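Side-chain contacts in glycerol Dehydrogenase (Unidentified, PDB 5XN8), which catalyses the NAD-dependent oxidation of glycerol to dihydroxyacetone, very probably with a broad tolerance for other small diols: residues E178-A181 / C182-R186; V226-A229 / L230-I234. All coordinates share one frame; numbering follows the deposited sequence.

Interaction 1: E178-A181 / C182-R186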
loop_
_atom_site.group_PDB
_atom_site.type_symbol
_atom_site.label_atom_id
_atom_site.label_comp_id
_atom_site.label_asym_id
_atom_site.label_seq_id
_atom_site.Cartn_x
_atom_site.Cartn_y
_atom_site.Cartn_z
ATOM N N GLU A 178 27.213 6.669 10.130
ATOM C CA GLU A 178 28.081 6.692 11.305
ATOM C C GLU A 178 27.348 7.131 12.566
ATOM O O GLU A 178 27.624 6.630 13.671
ATOM C CB GLU A 178 29.262 7.635 11.065
ATOM C CG GLU A 178 30.170 7.201 9.918
ATOM C CD GLU A 178 31.342 8.133 9.733
ATOM O OE1 GLU A 178 31.162 9.235 9.195
ATOM O OE2 GLU A 178 32.455 7.746 10.106
ATOM N N ALA A 179 26.443 8.096 12.427
ATOM C CA ALA A 179 25.607 8.522 13.554
ATOM C C ALA A 179 24.789 7.334 14.028
ATOM O O ALA A 179 24.866 6.959 15.198
ATOM C CB ALA A 179 24.701 9.664 13.146
ATOM N N LYS A 180 24.051 6.720 13.096
ATOM C CA LYS A 180 23.170 5.567 13.389
ATOM C C LYS A 180 23.924 4.361 13.958
ATOM O O LYS A 180 23.385 3.630 14.782
ATOM C CB LYS A 180 22.376 5.172 12.134
ATOM C CG LYS A 180 21.349 4.061 12.300
ATOM C CD LYS A 180 20.364 4.353 13.421
ATOM C CE LYS A 180 19.120 3.487 13.323
ATOM N NZ LYS A 180 19.363 2.078 13.756
ATOM N N ALA A 181 25.170 4.172 13.527
ATOM C CA ALA A 181 26.043 3.112 14.050
ATOM C C ALA A 181 26.512 3.390 15.473
ATOM O O ALA A 181 26.665 2.460 16.270
ATOM C CB ALA A 181 27.240 2.917 13.140
ATOM N N CYS A 182 26.777 4.659 15.784
ATOM C CA CYS A 182 27.072 5.076 17.164
ATOM C C CYS A 182 25.838 4.988 18.062
ATOM O O CYS A 182 25.938 4.611 19.228
ATOM C CB CYS A 182 27.666 6.489 17.195
ATOM S SG CYS A 182 29.325 6.573 16.473
ATOM N N TYR A 183 24.678 5.339 17.519
ATOM C CA TYR A 183 23.407 5.238 18.256
ATOM C C TYR A 183 23.105 3.786 18.627
ATOM O O TYR A 183 22.807 3.494 19.792
ATOM C CB TYR A 183 22.271 5.831 17.419
ATOM C CG TYR A 183 20.920 5.873 18.092
ATOM C CD1 TYR A 183 20.667 6.749 19.140
ATOM C CD2 TYR A 183 19.880 5.053 17.657
ATOM C CE1 TYR A 183 19.416 6.798 19.756
ATOM C CE2 TYR A 183 18.625 5.092 18.250
ATOM C CZ TYR A 183 18.396 5.964 19.295
ATOM O OH TYR A 183 17.154 5.994 19.884
ATOM N N ASP A 184 23.206 2.882 17.652
ATOM C CA ASP A 184 23.028 1.446 17.902
ATOM C C ASP A 184 24.084 0.883 18.851
ATOM O O ASP A 184 23.781 0.038 19.688
ATOM C CB ASP A 184 23.052 0.638 16.595
ATOM C CG ASP A 184 21.881 0.952 15.676
ATOM O OD1 ASP A 184 20.814 1.406 16.165
ATOM O OD2 ASP A 184 22.035 0.738 14.452
ATOM N N ALA A 185 25.327 1.357 18.721
ATOM C CA ALA A 185 26.423 0.910 19.589
ATOM C C ALA A 185 26.404 1.484 20.993
ATOM O O ALA A 185 27.119 0.982 21.858
ATOM C CB ALA A 185 27.748 1.238 18.954
ATOM N N ARG A 186 25.621 2.539 21.210
ATOM C CA ARG A 186 25.642 3.327 22.441
ATOM C C ARG A 186 27.039 3.910 22.659
ATOM O O ARG A 186 27.577 3.888 23.765
ATOM C CB ARG A 186 25.147 2.506 23.654
ATOM C CG ARG A 186 23.882 1.680 23.416
ATOM C CD ARG A 186 22.601 2.423 23.725
ATOM N NE ARG A 186 22.522 3.677 22.985
ATOM C CZ ARG A 186 21.923 4.803 23.388
ATOM N NH1 ARG A 186 21.298 4.909 24.557
ATOM N NH2 ARG A 186 21.951 5.874 22.583
#

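Interaction 2: V226-A229 / L230-I234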
loop_
_atom_site.group_PDB
_atom_site.type_symbol
_atom_site.label_atom_id
_atom_site.label_comp_id
_atom_site.label_asym_id
_atom_site.label_seq_id
_atom_site.Cartn_x
_atom_site.Cartn_y
_atom_site.Cartn_z
ATOM N N VAL A 226 22.615 30.283 -7.689
ATOM C CA VAL A 226 21.933 29.981 -6.419
ATOM C C VAL A 226 20.484 29.567 -6.657
ATOM O O VAL A 226 19.671 30.391 -7.084
ATOM C CB VAL A 226 21.957 31.202 -5.467
ATOM C CG1 VAL A 226 21.423 30.825 -4.085
ATOM C CG2 VAL A 226 23.364 31.789 -5.370
ATOM N N THR A 227 20.173 28.292 -6.394
ATOM C CA THR A 227 18.784 27.800 -6.323
ATOM C C THR A 227 18.473 27.354 -4.902
ATOM O O THR A 227 19.388 27.272 -4.084
ATOM C CB THR A 227 18.537 26.635 -7.296
ATOM O OG1 THR A 227 19.529 25.623 -7.105
ATOM C CG2 THR A 227 18.573 27.121 -8.710
ATOM N N ASP A 228 17.202 27.065 -4.593
ATOM C CA ASP A 228 16.850 26.598 -3.231
ATOM C C ASP A 228 17.307 25.156 -2.977
ATOM O O ASP A 228 17.385 24.752 -1.838
ATOM C CB ASP A 228 15.355 26.766 -2.905
ATOM C CG ASP A 228 15.105 27.114 -1.414
ATOM O OD1 ASP A 228 15.403 28.264 -1.005
ATOM O OD2 ASP A 228 14.620 26.240 -0.651
ATOM N N ALA A 229 17.615 24.392 -4.022
ATOM C CA ALA A 229 18.222 23.056 -3.867
ATOM C C ALA A 229 19.664 23.147 -3.377
ATOM O O ALA A 229 20.112 22.333 -2.563
ATOM C CB ALA A 229 18.170 22.301 -5.184
ATOM N N LEU A 230 20.395 24.128 -3.891
ATOM C CA LEU A 230 21.744 24.426 -3.414
ATOM C C LEU A 230 21.715 24.919 -1.960
ATOM O O LEU A 230 22.589 24.554 -1.165
ATOM C CB LEU A 230 22.408 25.466 -4.310
ATOM C CG LEU A 230 23.872 25.811 -4.002
ATOM C CD1 LEU A 230 24.761 24.586 -4.154
ATOM C CD2 LEU A 230 24.363 26.955 -4.872
ATOM N N GLU A 231 20.721 25.743 -1.622
ATOM C CA GLU A 231 20.564 26.232 -0.247
ATOM C C GLU A 231 20.344 25.060 0.708
ATOM O O GLU A 231 20.933 25.037 1.782
ATOM C CB GLU A 231 19.384 27.219 -0.138
ATOM C CG GLU A 231 19.559 28.537 -0.895
ATOM C CD GLU A 231 20.333 29.618 -0.140
ATOM O OE1 GLU A 231 20.372 29.598 1.102
ATOM O OE2 GLU A 231 20.884 30.523 -0.806
ATOM N N ARG A 232 19.511 24.095 0.302
ATOM C CA ARG A 232 19.232 22.899 1.115
ATOM C C ARG A 232 20.478 22.029 1.282
ATOM O O ARG A 232 20.721 21.489 2.363
ATOM C CB ARG A 232 18.113 22.038 0.511
ATOM C CG ARG A 232 16.757 22.696 0.317
ATOM C CD ARG A 232 16.055 23.033 1.619
ATOM N NE ARG A 232 14.817 23.788 1.371
ATOM C CZ ARG A 232 13.641 23.263 0.996
ATOM N NH1 ARG A 232 13.490 21.947 0.803
ATOM N NH2 ARG A 232 12.598 24.061 0.808
ATOM N N ILE A 233 21.249 21.889 0.205
ATOM C CA ILE A 233 22.474 21.083 0.217
ATOM C C ILE A 233 23.605 21.744 0.996
ATOM O O ILE A 233 24.360 21.053 1.668
ATOM C CB ILE A 233 22.907 20.702 -1.231
ATOM C CG1 ILE A 233 21.944 19.650 -1.796
ATOM C CG2 ILE A 233 24.355 20.201 -1.304
ATOM C CD1 ILE A 233 22.081 18.255 -1.215
ATOM N N ILE A 234 23.729 23.068 0.905
ATOM C CA ILE A 234 24.696 23.815 1.728
ATOM C C ILE A 234 24.384 23.661 3.225
ATOM O O ILE A 234 25.303 23.572 4.045
ATOM C CB ILE A 234 24.764 25.307 1.321
ATOM C CG1 ILE A 234 25.439 25.446 -0.048
ATOM C CG2 ILE A 234 25.538 26.139 2.347
ATOM C CD1 ILE A 234 25.255 26.810 -0.688
#

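Interaction 1: E178-A181 / C182-R186
Lys-180 reaches one turn forward along its helix to Asp-184, and the two charged ends form an i to i+4 salt bridge. NZ lies 2.9 Å from OD1 of Asp-184, on the syn lone pair of that oxygen, and makes a weaker second bond of 3.1 Å to OD2, so the ammonium straddles the carboxylate. Bends at chi2 (54°) and chi4 (75°) curl the lysine chain over the following turn and bring NZ to the carboxylate, chi4 setting NZ itself. The curl also lays CD obliquely against the Tyr-183 ring, 4.3 Å from CD2. This partly exposed flank is the looser half of the contact.

The buried side wraps from Ala-179 past Cys-182 to Ala-181, with small side chains at those three positions. Ala-179 packs on helix 197-223, whereas Ala-181 touches Gln-282 and Met-339. SG of Cys-182, set beside its own backbone N, comes within 3.3 Å of Glu-178 O. Backbone bonds run through both halves: Tyr-183 N donates to Ala-179 O at 2.8 Å, and Ala-185 N to Ala-181 O at 3.0 Å. At the C-terminal end Arg-186 takes positive phi (59°) in a Schellman motif, and its NE joins its own backbone N on Tyr-183 O, at 3.2 Å from that oxygen.

The carboxylate of Glu-178 has its partners outside these residues: OE1 accepts from His-254 ND1 and OE2 from Ala-251 N. Because His-254 is a ligand of the bound zinc ion, Glu-178 is a second-shell residue that probably helps to hold the imidazole's orientation and to increase its electron donation to the metal.

Interaction 2: V226-A229 / L230-I234
Val-226 meets Glu-231 across the first turn of helix 228-247, its CG1 standing 3.3 Å from the carboxylate oxygen OE2. The two side chains approach at a slant, and the valine's CA also lies 4.2 Å from CD2 of Leu-230. OE2 is held by Thr-154 OG1, while OE1 pairs with Lys-3 of a neighbouring subunit; the methyl group therefore borders a carboxylate gripped at both oxygens.

Thr-227 occupies the N-cap position. Its carbonyl O receives Glu-231 N at 3.2 Å, the first i to i+4 bond of the helix. OG1, placed between the backbone N and the carbonyl carbon (chi1 52°), lies 3.6 Å from Leu-230 N and has no polar partner in the model despite being buried.

Asp-228 follows with the charged pair of this contact: its OD2 alone meets the NE and NH2 side of Arg-232, 3.2 Å from NE and 3.3 Å from NH2. The carboxylate and guanidinium are perpendicular, their planes 89° apart. With chi1 at -59°, CG of Arg-232 sits beside its backbone N and within 3.0 Å of Asp-228 O, the same oxygen that accepts that N; the bend at chi2 then steers the atoms beyond CG. NE also bridges to Glu-197 of that neighbouring subunit, so the guanidinium is shared between two carboxylates across an interface.

Ala-229 closes the segment by accepting Ile-233 N at 3.0 Å through its carbonyl O. Its methyl lies against Glu-213 and Lys-216 of helix 197-223, and Ile-233 continues that packing at Ala-217. Leu-230 touches both Ala-158 of helix 154-158 and Leu-165 of helix 162-185. Gln-13, from strand 10-14, outermost in this chain's parallel sheet, donates to Glu-231 O, joining the helix start to that sheet.

In the fold
Interaction 1 closes helix 162-185 and comes first along the chain; interaction 2 opens helix 228-247, with helix 197-223 between them in sequence. Their centres lie 28 Å apart and their nearest atoms about 16 Å, so they do not touch directly. Helix 197-223 packs against both, and the earlier part of helix 162-185, which also supplies the zinc ligand Asp-171, meets Leu-230 and Ile-233. The two ends also come together between subunits: Tyr-183 of one copy packs on Arg-232 of another. Thus 178-186 borders the metal site, while 226-234 is tied to the parallel sheet through Gln-13, and both lie at subunit interfaces of the eight-chain assembly.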